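PDB 3U7I: FMN-dependent NADH:quinone oxidoreductase 1 from Bacillus anthracis, which probably uses bound FMN and NADH to reduce electrophilic quinones and to cleave the azo bond of aromatic azo compounds, acting as a homodimer. Local coordinates for residues K6-N11 with L89-S94; V53-D58 with M117-I122; R124-Y129 with N175-E180; D181-R186 with A210-N215. All coordinates share one frame; numbering follows the deposited sequence.

Interaction 1: residues K6-N11 with L89-S94; sequences KTLIIN and LQQFKS
Gln-91 is the first residue along 89-94 to reach strand 6-11, and it does so with its amide end: CD lies 3.6 Å from Leu-8 CD1, and the leucine and glutamine side chains cross at about a right angle. Since CG stands anti to the backbone N (chi1 174°) and the rest of the chain is extended, the amide is carried past the leucine methyl, where NE2 bonds to Glu-45. Phe-92 presents backbone to the strand instead of ring. Its CA rests on the other leucine methyl, Leu-8 CD2, at 3.9 Å, while its CB points away. Ser-94 makes the polar end of the contact. Its OG accepts a 2.8 Å hydrogen bond from Lys-6 NZ and donates one of 2.7 Å to Gln-91 O, so two bonds fix the hydroxyl. A chi1 of 73° turns OG back to the carbonyl of Gln-91, three residues earlier. The lysine, bent at its third torsion, also makes a salt bridge with Glu-45, which thus serves both ends of the contact. The segment axes approach to 8.6 Å at 129°, with helix 76-94 lying on a strand of the parallel flavodoxin-like sheet. Strand 6-11 runs between strands 43-48 and 97-103, and Tyr-116 of helix 111-120 packs on both Leu-8 and Phe-92.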
loop_
_atom_site.group_PDB
_atom_site.type_symbol
_atom_site.label_atom_id
_atom_site.label_comp_id
_atom_site.label_asym_id
_atom_site.label_seq_id
_atom_site.Cartn_x
_atom_site.Cartn_y
_atom_site.Cartn_z
ATOM N N LYS C 6 22.407 10.193 12.503
ATOM C CA LYS C 6 21.030 10.385 12.899
ATOM C C LYS C 6 20.211 9.156 12.560
ATOM O O LYS C 6 20.315 8.640 11.447
ATOM C CB LYS C 6 20.443 11.598 12.165
ATOM C CG LYS C 6 18.997 11.898 12.571
ATOM C CD LYS C 6 18.303 12.856 11.615
ATOM C CE LYS C 6 18.936 14.233 11.625
ATOM N NZ LYS C 6 18.009 15.236 11.016
ATOM N N THR C 7 19.398 8.698 13.514
ATOM C CA THR C 7 18.465 7.597 13.292
ATOM C C THR C 7 17.063 8.161 13.173
ATOM O O THR C 7 16.682 9.048 13.929
ATOM C CB THR C 7 18.501 6.599 14.466
ATOM O OG1 THR C 7 19.838 6.133 14.649
ATOM C CG2 THR C 7 17.587 5.396 14.209
ATOM N N LEU C 8 16.292 7.654 12.225
ATOM C CA LEU C 8 14.930 8.133 12.060
ATOM C C LEU C 8 13.926 7.006 12.283
ATOM O O LEU C 8 13.980 5.969 11.620
ATOM C CB LEU C 8 14.739 8.775 10.675
ATOM C CG LEU C 8 13.338 9.241 10.252
ATOM C CD1 LEU C 8 12.810 10.363 11.149
ATOM C CD2 LEU C 8 13.323 9.659 8.778
ATOM N N ILE C 9 13.026 7.217 13.235
ATOM C CA ILE C 9 11.932 6.283 13.487
ATOM C C ILE C 9 10.756 6.650 12.588
ATOM O O ILE C 9 10.252 7.778 12.641
ATOM C CB ILE C 9 11.449 6.319 14.972
ATOM C CG1 ILE C 9 12.632 6.421 15.948
ATOM C CG2 ILE C 9 10.542 5.109 15.275
ATOM C CD1 ILE C 9 13.667 5.334 15.772
ATOM N N ILE C 10 10.342 5.699 11.755
ATOM C CA ILE C 10 9.139 5.843 10.942
ATOM C C ILE C 10 8.060 4.928 11.518
ATOM O O ILE C 10 8.051 3.717 11.274
ATOM C CB ILE C 10 9.395 5.497 9.467
ATOM C CG1 ILE C 10 10.524 6.361 8.903
ATOM C CG2 ILE C 10 8.107 5.648 8.650
ATOM C CD1 ILE C 10 11.316 5.678 7.794
ATOM N N ASN C 11 7.179 5.520 12.319
ATOM C CA ASN C 11 6.140 4.777 13.016
ATOM C C ASN C 11 4.850 4.691 12.189
ATOM O O ASN C 11 4.113 5.673 12.069
ATOM C CB ASN C 11 5.877 5.428 14.374
ATOM C CG ASN C 11 4.771 4.745 15.149
ATOM O OD1 ASN C 11 4.216 3.727 14.715
ATOM N ND2 ASN C 11 4.453 5.295 16.321
ATOM N N LEU C 89 10.946 14.815 3.106
ATOM C CA LEU C 89 12.019 14.282 2.267
ATOM C C LEU C 89 13.392 14.621 2.827
ATOM O O LEU C 89 14.274 13.764 2.880
ATOM C CB LEU C 89 11.903 14.834 0.840
ATOM C CG LEU C 89 13.074 14.574 -0.108
ATOM C CD1 LEU C 89 13.278 13.079 -0.356
ATOM C CD2 LEU C 89 12.845 15.309 -1.413
ATOM N N GLN C 90 13.576 15.871 3.239
ATOM C CA GLN C 90 14.880 16.299 3.747
ATOM C C GLN C 90 15.209 15.640 5.091
ATOM O O GLN C 90 16.373 15.340 5.366
ATOM C CB GLN C 90 14.997 17.826 3.784
ATOM C CG GLN C 90 14.929 18.451 2.393
ATOM C CD GLN C 90 15.993 17.906 1.437
ATOM O OE1 GLN C 90 17.166 17.771 1.804
ATOM N NE2 GLN C 90 15.589 17.603 0.202
ATOM N N GLN C 91 14.184 15.382 5.902
ATOM C CA GLN C 91 14.364 14.595 7.130
ATOM C C GLN C 91 14.816 13.156 6.809
ATOM O O GLN C 91 15.772 12.644 7.399
ATOM C CB GLN C 91 13.087 14.598 7.979
ATOM C CG GLN C 91 13.139 13.687 9.209
ATOM C CD GLN C 91 11.828 13.657 9.994
ATOM O OE1 GLN C 91 10.751 13.402 9.436
ATOM N NE2 GLN C 91 11.915 13.921 11.295
ATOM N N PHE C 92 14.128 12.510 5.871
ATOM C CA PHE C 92 14.525 11.178 5.404
ATOM C C PHE C 92 15.993 11.142 4.913
ATOM O O PHE C 92 16.765 10.260 5.289
ATOM C CB PHE C 92 13.551 10.663 4.318
ATOM C CG PHE C 92 13.910 9.306 3.784
ATOM C CD1 PHE C 92 13.533 8.154 4.467
ATOM C CD2 PHE C 92 14.638 9.179 2.618
ATOM C CE1 PHE C 92 13.874 6.899 3.987
ATOM C CE2 PHE C 92 14.987 7.925 2.132
ATOM C CZ PHE C 92 14.605 6.785 2.816
ATOM N N LYS C 93 16.379 12.094 4.074
ATOM C CA LYS C 93 17.737 12.104 3.531
ATOM C C LYS C 93 18.814 12.332 4.594
ATOM O O LYS C 93 19.977 11.981 4.391
ATOM C CB LYS C 93 17.866 13.137 2.400
ATOM C CG LYS C 93 17.089 12.754 1.139
ATOM C CD LYS C 93 17.275 13.757 0.001
ATOM C CE LYS C 93 18.714 13.779 -0.492
ATOM N NZ LYS C 93 18.885 14.708 -1.639
ATOM N N SER C 94 18.430 12.916 5.728
ATOM C CA SER C 94 19.413 13.327 6.737
ATOM C C SER C 94 19.845 12.171 7.629
ATOM O O SER C 94 20.857 12.271 8.319
ATOM C CB SER C 94 18.850 14.447 7.614
ATOM O OG SER C 94 17.863 13.941 8.500
#

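Interaction 2: residues V53-D58 with M117-I122; sequences VVPMID and MDNIMI
Asn-119 points its amide N-H at the backbone carbonyl of Pro-55, and Asp-118, one residue earlier, lays its carboxylate against Ile-57; the loop between strand 43-48 and helix 59-68 thereby packs on the C-terminal part of helix 111-120 in the flavodoxin-like fold. The first pair is directional. Asn-119 ND2 donates to Pro-55 O at 3.0 Å with an N-H...O angle of 150°; the acceptor lies close to the asparagine's amide plane and the donor in the carbonyl plane, on a lone pair. The same nitrogen also bonds to Asp-115 O one turn back in the helix, so two carbonyls fix the amide's rotation. The proline ring crosses the asparagine side chain at about a right angle, with CD 3.7 Å from Asn-119 OD1, and Val-54 CG1 lies 3.7 Å from ND2. The second pair also meets at about a right angle. Ile-57 CD1 comes 3.5 Å from Asp-118 CG, the isoleucine chain running extended beyond CG1. One water joins the same two residues, accepting from Ile-57 N at 2.8 Å and donating to Asp-118 OD2 at 2.7 Å. Lys-114 of the same chain forms a salt bridge with OD1, and Asn-106 of the second subunit donates a hydrogen bond to it, which places the contact beside the dimer interface. Chemically, the carboxylate is buried but held by a lysine, an amide donor and a water, which would be expected to favour its ionised form, whereas Asn-119 OD1, set against the proline ring, has no hydrogen-bonding partner in the model.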
loop_
_atom_site.group_PDB
_atom_site.type_symbol
_atom_site.label_atom_id
_atom_site.label_comp_id
_atom_site.label_asym_id
_atom_site.label_seq_id
_atom_site.Cartn_x
_atom_site.Cartn_y
_atom_site.Cartn_z
ATOM N N VAL C 53 1.560 15.271 9.995
ATOM C CA VAL C 53 1.019 15.517 8.663
ATOM C C VAL C 53 1.919 14.854 7.625
ATOM O O VAL C 53 3.088 15.216 7.478
ATOM C CB VAL C 53 0.880 17.023 8.365
ATOM C CG1 VAL C 53 0.245 17.244 7.000
ATOM C CG2 VAL C 53 0.049 17.693 9.441
ATOM N N VAL C 54 1.370 13.856 6.936
ATOM C CA VAL C 54 2.077 13.188 5.841
ATOM C C VAL C 54 1.204 13.327 4.610
ATOM O O VAL C 54 0.241 12.563 4.442
ATOM C CB VAL C 54 2.342 11.696 6.145
ATOM C CG1 VAL C 54 3.036 11.024 4.968
ATOM C CG2 VAL C 54 3.168 11.538 7.437
ATOM N N PRO C 55 1.506 14.335 3.767
ATOM C CA PRO C 55 0.673 14.633 2.596
ATOM C C PRO C 55 0.455 13.434 1.670
ATOM O O PRO C 55 1.376 12.701 1.306
ATOM C CB PRO C 55 1.457 15.746 1.883
ATOM C CG PRO C 55 2.178 16.444 3.002
ATOM C CD PRO C 55 2.581 15.335 3.945
HETATM N N MSE C 56 -0.800 13.248 1.299
HETATM C CA MSE C 56 -1.195 12.247 0.335
HETATM C C MSE C 56 -1.117 12.853 -1.070
HETATM O O MSE C 56 -1.450 14.026 -1.250
HETATM C CB MSE C 56 -2.642 11.860 0.641
HETATM C CG MSE C 56 -3.238 10.884 -0.299
HETATM SE SE MSE C 56 -5.103 10.726 0.144
HETATM C CE MSE C 56 -5.753 12.421 -0.596
ATOM N N ILE C 57 -0.691 12.073 -2.068
ATOM C CA ILE C 57 -0.807 12.525 -3.464
ATOM C C ILE C 57 -2.286 12.681 -3.860
ATOM O O ILE C 57 -3.018 11.689 -4.000
ATOM C CB ILE C 57 -0.106 11.566 -4.479
ATOM C CG1 ILE C 57 1.410 11.508 -4.253
ATOM C CG2 ILE C 57 -0.389 11.999 -5.923
ATOM C CD1 ILE C 57 2.116 10.440 -5.105
ATOM N N ASP C 58 -2.730 13.924 -4.022
ATOM C CA ASP C 58 -4.075 14.192 -4.540
ATOM C C ASP C 58 -4.025 15.170 -5.723
ATOM O O ASP C 58 -2.941 15.510 -6.208
ATOM C CB ASP C 58 -5.019 14.705 -3.434
ATOM C CG ASP C 58 -4.477 15.939 -2.712
ATOM O OD1 ASP C 58 -3.634 16.666 -3.286
ATOM O OD2 ASP C 58 -4.894 16.187 -1.562
HETATM N N MSE C 117 6.015 6.808 1.479
HETATM C CA MSE C 117 6.864 6.441 0.348
HETATM C C MSE C 117 6.711 7.486 -0.749
HETATM O O MSE C 117 7.678 7.826 -1.423
HETATM C CB MSE C 117 6.526 5.044 -0.201
HETATM C CG MSE C 117 6.697 3.888 0.798
HETATM SE SE MSE C 117 8.488 3.768 1.534
HETATM C CE MSE C 117 9.472 3.583 -0.154
ATOM N N ASP C 118 5.496 8.004 -0.914
ATOM C CA ASP C 118 5.220 8.998 -1.958
ATOM C C ASP C 118 5.907 10.354 -1.686
ATOM O O ASP C 118 6.097 11.165 -2.605
ATOM C CB ASP C 118 3.705 9.182 -2.173
ATOM C CG ASP C 118 3.037 7.954 -2.776
ATOM O OD1 ASP C 118 3.742 7.105 -3.384
ATOM O OD2 ASP C 118 1.793 7.832 -2.635
ATOM N N ASN C 119 6.269 10.589 -0.426
ATOM C CA ASN C 119 6.995 11.798 -0.011
ATOM C C ASN C 119 8.514 11.687 -0.188
ATOM O O ASN C 119 9.192 12.684 -0.444
ATOM C CB ASN C 119 6.694 12.120 1.455
ATOM C CG ASN C 119 5.379 12.856 1.642
ATOM O OD1 ASN C 119 5.364 14.076 1.801
ATOM N ND2 ASN C 119 4.268 12.115 1.636
ATOM N N ILE C 120 9.043 10.469 -0.049
ATOM C CA ILE C 120 10.493 10.266 -0.034
ATOM C C ILE C 120 11.082 9.679 -1.327
ATOM O O ILE C 120 12.294 9.752 -1.542
ATOM C CB ILE C 120 10.926 9.398 1.165
ATOM C CG1 ILE C 120 10.402 7.971 0.998
ATOM C CG2 ILE C 120 10.451 10.032 2.487
ATOM C CD1 ILE C 120 11.080 6.974 1.884
HETATM N N MSE C 121 10.248 9.093 -2.185
HETATM C CA MSE C 121 10.750 8.638 -3.491
HETATM C C MSE C 121 10.574 9.737 -4.529
HETATM O O MSE C 121 9.522 9.832 -5.179
HETATM C CB MSE C 121 10.077 7.342 -3.945
HETATM C CG MSE C 121 10.496 6.134 -3.128
HETATM SE SE MSE C 121 9.616 4.548 -3.737
HETATM C CE MSE C 121 10.388 4.458 -5.531
ATOM N N ILE C 122 11.615 10.566 -4.664
ATOM C CA ILE C 122 11.566 11.792 -5.456
ATOM C C ILE C 122 12.753 11.838 -6.416
ATOM O O ILE C 122 13.896 11.649 -5.995
ATOM C CB ILE C 122 11.595 13.045 -4.534
ATOM C CG1 ILE C 122 10.421 13.017 -3.548
ATOM C CG2 ILE C 122 11.578 14.338 -5.334
ATOM C CD1 ILE C 122 9.080 13.110 -4.202
HETATM O O HOH W 1 -0.250 9.307 -1.579
#

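Interaction 3: residues R124-Y129 with N175-E180; sequences RETFKY and NFLGIE
Leu-177 drives one methyl into the turn at Thr-126: CD2 sits 3.6 Å from Thr-126 O and 3.9 Å from Thr-126 OG1. The leucine's CG stands beside its backbone N (chi1 -67°), which brings the end of the side chain closer to the turn than its CB bond alone would. The threonine hydroxyl hydrogen-bonds with Ile-120 O and Ile-122 N, and it meets the methyl by van der Waals contact. Next to this, Phe-176 CE2 approaches Phe-127 CB at 3.9 Å. The two rings lie obliquely, with centroids 5.8 Å apart and planes at 45°, and the touching is done by the root of Phe-127 and the far rim of Phe-176. The elements joined here are a short hairpin, strands 127-129 and 134-136, and the C-terminal end of helix 165-177 in the flavodoxin-like fold. That helix closes with a Schellman motif: Ile-179 N reaches back to Phe-174 O, and Gly-178, at a positive phi of 118°, takes the C-prime position. The outer side of the contact is looser. The far end of the Phe-127 ring leads away from the helix, exposed Tyr-129 does not touch 175-180, and Lys-128, also exposed, directs its CB away from the helix. Within 124-129 itself, Phe-127 CE1 packs 3.4 Å above the Tyr-129 ring plane, offset toward the rim. Phe-176, by contrast, is buried with help from the dimer partner, its ring meeting that of Trp-159 of the second subunit.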
loop_
_atom_site.group_PDB
_atom_site.type_symbol
_atom_site.label_atom_id
_atom_site.label_comp_id
_atom_site.label_asym_id
_atom_site.label_seq_id
_atom_site.Cartn_x
_atom_site.Cartn_y
_atom_site.Cartn_z
ATOM N N ARG C 124 15.765 13.056 -8.756
ATOM C CA ARG C 124 16.798 14.062 -8.522
ATOM C C ARG C 124 17.128 14.229 -7.031
ATOM O O ARG C 124 18.034 14.993 -6.672
ATOM C CB ARG C 124 16.394 15.407 -9.151
ATOM C CG ARG C 124 16.579 15.480 -10.678
ATOM C CD ARG C 124 15.713 16.565 -11.318
ATOM N NE ARG C 124 15.895 17.868 -10.681
ATOM C CZ ARG C 124 14.903 18.714 -10.406
ATOM N NH1 ARG C 124 15.161 19.879 -9.820
ATOM N NH2 ARG C 124 13.651 18.397 -10.713
ATOM N N GLU C 125 16.400 13.505 -6.175
ATOM C CA GLU C 125 16.598 13.574 -4.729
ATOM C C GLU C 125 17.031 12.232 -4.131
ATOM O O GLU C 125 18.148 12.100 -3.635
ATOM C CB GLU C 125 15.337 14.099 -4.022
ATOM C CG GLU C 125 15.034 15.582 -4.287
ATOM C CD GLU C 125 16.051 16.520 -3.633
ATOM O OE1 GLU C 125 16.762 16.092 -2.697
ATOM O OE2 GLU C 125 16.139 17.692 -4.051
ATOM N N THR C 126 16.154 11.231 -4.165
ATOM C CA THR C 126 16.534 9.917 -3.631
ATOM C C THR C 126 16.805 8.892 -4.740
ATOM O O THR C 126 17.366 7.817 -4.492
ATOM C CB THR C 126 15.504 9.389 -2.612
ATOM O OG1 THR C 126 14.226 9.276 -3.243
ATOM C CG2 THR C 126 15.391 10.355 -1.418
ATOM N N PHE C 127 16.409 9.238 -5.962
ATOM C CA PHE C 127 16.711 8.433 -7.143
ATOM C C PHE C 127 16.770 9.337 -8.373
ATOM O O PHE C 127 16.341 10.496 -8.328
ATOM C CB PHE C 127 15.669 7.312 -7.344
ATOM C CG PHE C 127 14.381 7.770 -7.992
ATOM C CD1 PHE C 127 14.262 7.815 -9.379
ATOM C CD2 PHE C 127 13.285 8.133 -7.216
ATOM C CE1 PHE C 127 13.082 8.237 -9.982
ATOM C CE2 PHE C 127 12.095 8.550 -7.813
ATOM C CZ PHE C 127 11.995 8.606 -9.194
ATOM N N LYS C 128 17.307 8.815 -9.471
ATOM C CA LYS C 128 17.295 9.573 -10.712
ATOM C C LYS C 128 17.010 8.686 -11.914
ATOM O O LYS C 128 17.310 7.492 -11.906
ATOM C CB LYS C 128 18.607 10.343 -10.908
ATOM C CG LYS C 128 19.803 9.481 -11.257
ATOM C CD LYS C 128 20.921 10.341 -11.812
ATOM C CE LYS C 128 22.186 9.540 -12.029
ATOM N NZ LYS C 128 23.166 10.284 -12.863
ATOM N N TYR C 129 16.409 9.282 -12.939
ATOM C CA TYR C 129 16.171 8.587 -14.194
ATOM C C TYR C 129 17.423 8.627 -15.064
ATOM O O TYR C 129 18.127 9.636 -15.103
ATOM C CB TYR C 129 14.986 9.208 -14.929
ATOM C CG TYR C 129 13.683 9.070 -14.183
ATOM C CD1 TYR C 129 13.065 7.833 -14.047
ATOM C CD2 TYR C 129 13.062 10.175 -13.617
ATOM C CE1 TYR C 129 11.860 7.699 -13.362
ATOM C CE2 TYR C 129 11.856 10.053 -12.932
ATOM C CZ TYR C 129 11.258 8.811 -12.808
ATOM O OH TYR C 129 10.061 8.682 -12.129
ATOM N N ASN C 175 16.150 -1.103 -1.344
ATOM C CA ASN C 175 17.301 -1.591 -2.107
ATOM C C ASN C 175 17.480 -0.767 -3.379
ATOM O O ASN C 175 18.601 -0.395 -3.761
ATOM C CB ASN C 175 17.189 -3.075 -2.440
ATOM C CG ASN C 175 18.472 -3.620 -3.053
ATOM O OD1 ASN C 175 19.343 -4.134 -2.346
ATOM N ND2 ASN C 175 18.597 -3.501 -4.371
ATOM N N PHE C 176 16.358 -0.473 -4.025
ATOM C CA PHE C 176 16.364 0.420 -5.173
ATOM C C PHE C 176 17.015 1.772 -4.844
ATOM O O PHE C 176 17.882 2.241 -5.579
ATOM C CB PHE C 176 14.946 0.616 -5.706
ATOM C CG PHE C 176 14.835 1.699 -6.727
ATOM C CD1 PHE C 176 15.533 1.609 -7.925
ATOM C CD2 PHE C 176 14.029 2.805 -6.496
ATOM C CE1 PHE C 176 15.434 2.611 -8.879
ATOM C CE2 PHE C 176 13.924 3.811 -7.443
ATOM C CZ PHE C 176 14.631 3.713 -8.636
ATOM N N LEU C 177 16.593 2.395 -3.745
ATOM C CA LEU C 177 17.139 3.685 -3.340
ATOM C C LEU C 177 18.633 3.602 -3.036
ATOM O O LEU C 177 19.333 4.612 -3.073
ATOM C CB LEU C 177 16.380 4.250 -2.127
ATOM C CG LEU C 177 14.919 4.636 -2.382
ATOM C CD1 LEU C 177 14.301 5.381 -1.183
ATOM C CD2 LEU C 177 14.796 5.462 -3.671
ATOM N N GLY C 178 19.113 2.395 -2.741
ATOM C CA GLY C 178 20.513 2.171 -2.410
ATOM C C GLY C 178 20.731 1.628 -1.007
ATOM O O GLY C 178 21.861 1.344 -0.597
ATOM N N ILE C 179 19.643 1.491 -0.260
ATOM C CA ILE C 179 19.722 1.007 1.116
ATOM C C ILE C 179 19.665 -0.525 1.096
ATOM O O ILE C 179 18.596 -1.134 0.975
ATOM C CB ILE C 179 18.622 1.659 2.015
ATOM C CG1 ILE C 179 18.691 3.193 1.903
ATOM C CG2 ILE C 179 18.747 1.188 3.460
ATOM C CD1 ILE C 179 17.475 3.920 2.418
ATOM N N GLU C 180 20.839 -1.137 1.183
ATOM C CA GLU C 180 20.976 -2.569 0.975
ATOM C C GLU C 180 21.147 -3.341 2.274
ATOM O O GLU C 180 20.980 -4.563 2.300
ATOM C CB GLU C 180 22.141 -2.842 0.031
ATOM C CG GLU C 180 21.957 -2.189 -1.323
ATOM C CD GLU C 180 23.017 -2.594 -2.317
ATOM O OE1 GLU C 180 24.155 -2.891 -1.887
ATOM O OE2 GLU C 180 22.709 -2.616 -3.528
#

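Interaction 4: residues D181-R186 with A210-N215; sequences DYQIVR and ASRLAN
Asp-181 and Gln-183 of 181-186 meet Arg-212 across a wide backbone gap, the nearest CA atoms, those of Asp-181 and Leu-213, being 10.0 Å apart. One long side chain therefore does the bridging. Arg-212 runs out extended and then bends at its third torsion (65°), bringing the guanidinium alongside both of its partners' side chains, which run past it in the opposite sense. NH1 forms a salt bridge with Asp-181 OD1 at 3.0 Å, using the syn lone pair of that oxygen, but the bond is oblique, with the oxygen 33° out of the guanidinium plane. The acceptor of NH2 lies nearer that plane and the bond is straighter, NH2 donating to Gln-183 OE1 at 3.0 Å with an N-H...O angle of 151°, in the plane of the amide carbonyl and on a lone pair; a weak, longer bond from NE goes to the same oxygen. Asp-181 and Gln-183 are two apart, so both point to the same side of the sheet, toward helix 195-214. This is the last strand and last helix of the flavodoxin-like fold, strand 181-187 forming the sheet edge within the chain, and the helix ends at Asn-215 in a Schellman motif. Solvent completes the network at the guanidinium edge. One water accepts from Arg-212 NH1 at 3.0 Å and donates to Asp-181 OD2 at 3.1 Å, and another accepts from Arg-212 NE while donating to Gln-183 OE1. Leu-213 CG covers part of one guanidinium face, 4.2 Å above its plane and offset toward the rim.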
loop_
_atom_site.group_PDB
_atom_site.type_symbol
_atom_site.label_atom_id
_atom_site.label_comp_id
_atom_site.label_asym_id
_atom_site.label_seq_id
_atom_site.Cartn_x
_atom_site.Cartn_y
_atom_site.Cartn_z
ATOM N N ASP C 181 21.482 -2.625 3.345
ATOM C CA ASP C 181 21.562 -3.216 4.681
ATOM C C ASP C 181 20.167 -3.220 5.309
ATOM O O ASP C 181 19.726 -2.228 5.891
ATOM C CB ASP C 181 22.549 -2.434 5.555
ATOM C CG ASP C 181 22.862 -3.139 6.875
ATOM O OD1 ASP C 181 22.024 -3.911 7.382
ATOM O OD2 ASP C 181 23.960 -2.903 7.414
ATOM N N TYR C 182 19.471 -4.343 5.161
ATOM C CA TYR C 182 18.068 -4.457 5.548
ATOM C C TYR C 182 17.856 -5.657 6.471
ATOM O O TYR C 182 18.365 -6.750 6.219
ATOM C CB TYR C 182 17.211 -4.608 4.289
ATOM C CG TYR C 182 15.732 -4.836 4.518
ATOM C CD1 TYR C 182 14.826 -3.810 4.331
ATOM C CD2 TYR C 182 15.242 -6.081 4.888
ATOM C CE1 TYR C 182 13.475 -4.003 4.518
ATOM C CE2 TYR C 182 13.885 -6.284 5.079
ATOM C CZ TYR C 182 13.002 -5.229 4.891
ATOM O OH TYR C 182 11.640 -5.402 5.070
ATOM N N GLN C 183 17.119 -5.435 7.553
ATOM C CA GLN C 183 16.685 -6.517 8.415
ATOM C C GLN C 183 15.229 -6.306 8.769
ATOM O O GLN C 183 14.794 -5.181 9.013
ATOM C CB GLN C 183 17.499 -6.583 9.702
ATOM C CG GLN C 183 16.892 -7.541 10.730
ATOM C CD GLN C 183 17.780 -7.777 11.925
ATOM O OE1 GLN C 183 18.696 -6.995 12.201
ATOM N NE2 GLN C 183 17.526 -8.870 12.643
ATOM N N ILE C 184 14.470 -7.390 8.776
ATOM C CA ILE C 184 13.129 -7.356 9.334
ATOM C C ILE C 184 13.017 -8.292 10.547
ATOM O O ILE C 184 13.423 -9.464 10.505
ATOM C CB ILE C 184 12.038 -7.666 8.280
ATOM C CG1 ILE C 184 10.659 -7.655 8.944
ATOM C CG2 ILE C 184 12.324 -8.996 7.571
ATOM C CD1 ILE C 184 9.502 -7.589 7.982
ATOM N N VAL C 185 12.494 -7.750 11.640
ATOM C CA VAL C 185 12.141 -8.560 12.791
ATOM C C VAL C 185 10.628 -8.819 12.747
ATOM O O VAL C 185 9.825 -7.884 12.738
ATOM C CB VAL C 185 12.556 -7.880 14.101
ATOM C CG1 VAL C 185 12.052 -8.680 15.305
ATOM C CG2 VAL C 185 14.089 -7.706 14.153
ATOM N N ARG C 186 10.255 -10.094 12.686
ATOM C CA ARG C 186 8.855 -10.489 12.598
ATOM C C ARG C 186 8.314 -10.964 13.943
ATOM O O ARG C 186 8.560 -12.102 14.361
ATOM C CB ARG C 186 8.671 -11.595 11.553
ATOM C CG ARG C 186 9.003 -11.181 10.130
ATOM C CD ARG C 186 8.646 -12.286 9.139
ATOM N NE ARG C 186 8.960 -11.897 7.766
ATOM C CZ ARG C 186 10.185 -11.908 7.252
ATOM N NH1 ARG C 186 11.222 -12.279 7.992
ATOM N NH2 ARG C 186 10.375 -11.542 5.996
ATOM N N ALA C 210 19.995 -4.075 17.760
ATOM C CA ALA C 210 20.502 -2.877 18.425
ATOM C C ALA C 210 22.029 -2.901 18.528
ATOM O O ALA C 210 22.690 -1.902 18.236
ATOM C CB ALA C 210 19.872 -2.735 19.807
ATOM N N SER C 211 22.579 -4.041 18.948
ATOM C CA SER C 211 24.027 -4.241 19.004
ATOM C C SER C 211 24.648 -4.057 17.625
ATOM O O SER C 211 25.643 -3.341 17.462
ATOM C CB SER C 211 24.361 -5.649 19.505
ATOM O OG SER C 211 24.008 -5.807 20.862
ATOM N N ARG C 212 24.068 -4.735 16.638
ATOM C CA ARG C 212 24.551 -4.658 15.269
ATOM C C ARG C 212 24.580 -3.210 14.778
ATOM O O ARG C 212 25.627 -2.713 14.348
ATOM C CB ARG C 212 23.691 -5.526 14.337
ATOM C CG ARG C 212 24.207 -5.589 12.895
ATOM C CD ARG C 212 23.393 -6.547 12.031
ATOM N NE ARG C 212 22.015 -6.101 11.866
ATOM C CZ ARG C 212 21.626 -5.166 11.003
ATOM N NH1 ARG C 212 22.514 -4.559 10.224
ATOM N NH2 ARG C 212 20.345 -4.831 10.927
ATOM N N LEU C 213 23.436 -2.531 14.861
ATOM C CA LEU C 213 23.326 -1.172 14.334
ATOM C C LEU C 213 24.247 -0.184 15.053
ATOM O O LEU C 213 24.774 0.735 14.435
ATOM C CB LEU C 213 21.870 -0.683 14.348
ATOM C CG LEU C 213 20.897 -1.318 13.340
ATOM C CD1 LEU C 213 19.455 -0.925 13.648
ATOM C CD2 LEU C 213 21.264 -0.960 11.897
ATOM N N ALA C 214 24.437 -0.389 16.354
ATOM C CA ALA C 214 25.310 0.467 17.157
ATOM C C ALA C 214 26.754 0.009 17.047
ATOM O O ALA C 214 27.677 0.716 17.466
ATOM C CB ALA C 214 24.872 0.462 18.608
ATOM N N ASN C 215 26.936 -1.178 16.476
ATOM C CA ASN C 215 28.254 -1.767 16.282
ATOM C C ASN C 215 28.963 -2.058 17.603
ATOM O O ASN C 215 30.188 -1.928 17.710
ATOM C CB ASN C 215 29.121 -0.878 15.393
ATOM C CG ASN C 215 30.324 -1.610 14.842
ATOM O OD1 ASN C 215 30.321 -2.836 14.734
ATOM N ND2 ASN C 215 31.364 -0.863 14.490
HETATM O O HOH W 2 19.668 -3.292 9.054
HETATM O O HOH W 3 25.486 -4.168 9.813
HETATM O O HOH W 4 20.986 -8.225 13.750
#

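Interactions 1, 2 and 3 are buried, whereas interaction 4 lies at the surface. The chemistry follows: interaction 3 is mainly apolar, interactions 1 and 2 mix apolar packing with a few polar bonds, and interaction 4 is dominated by polar groups and waters. Interactions 1 and 4 each set a helix on a strand of the same parallel sheet, without touching one another. Interaction 2 adjoins interaction 1 where Phe-92 CE1 meets Ile-120 CD1 at 3.5 Å, and a salt bridge from Lys-93 to Glu-125 ties interaction 1 to interaction 3. Interactions 2 and 3 have neighbours in the second subunit; no other chain touches 1 or 4.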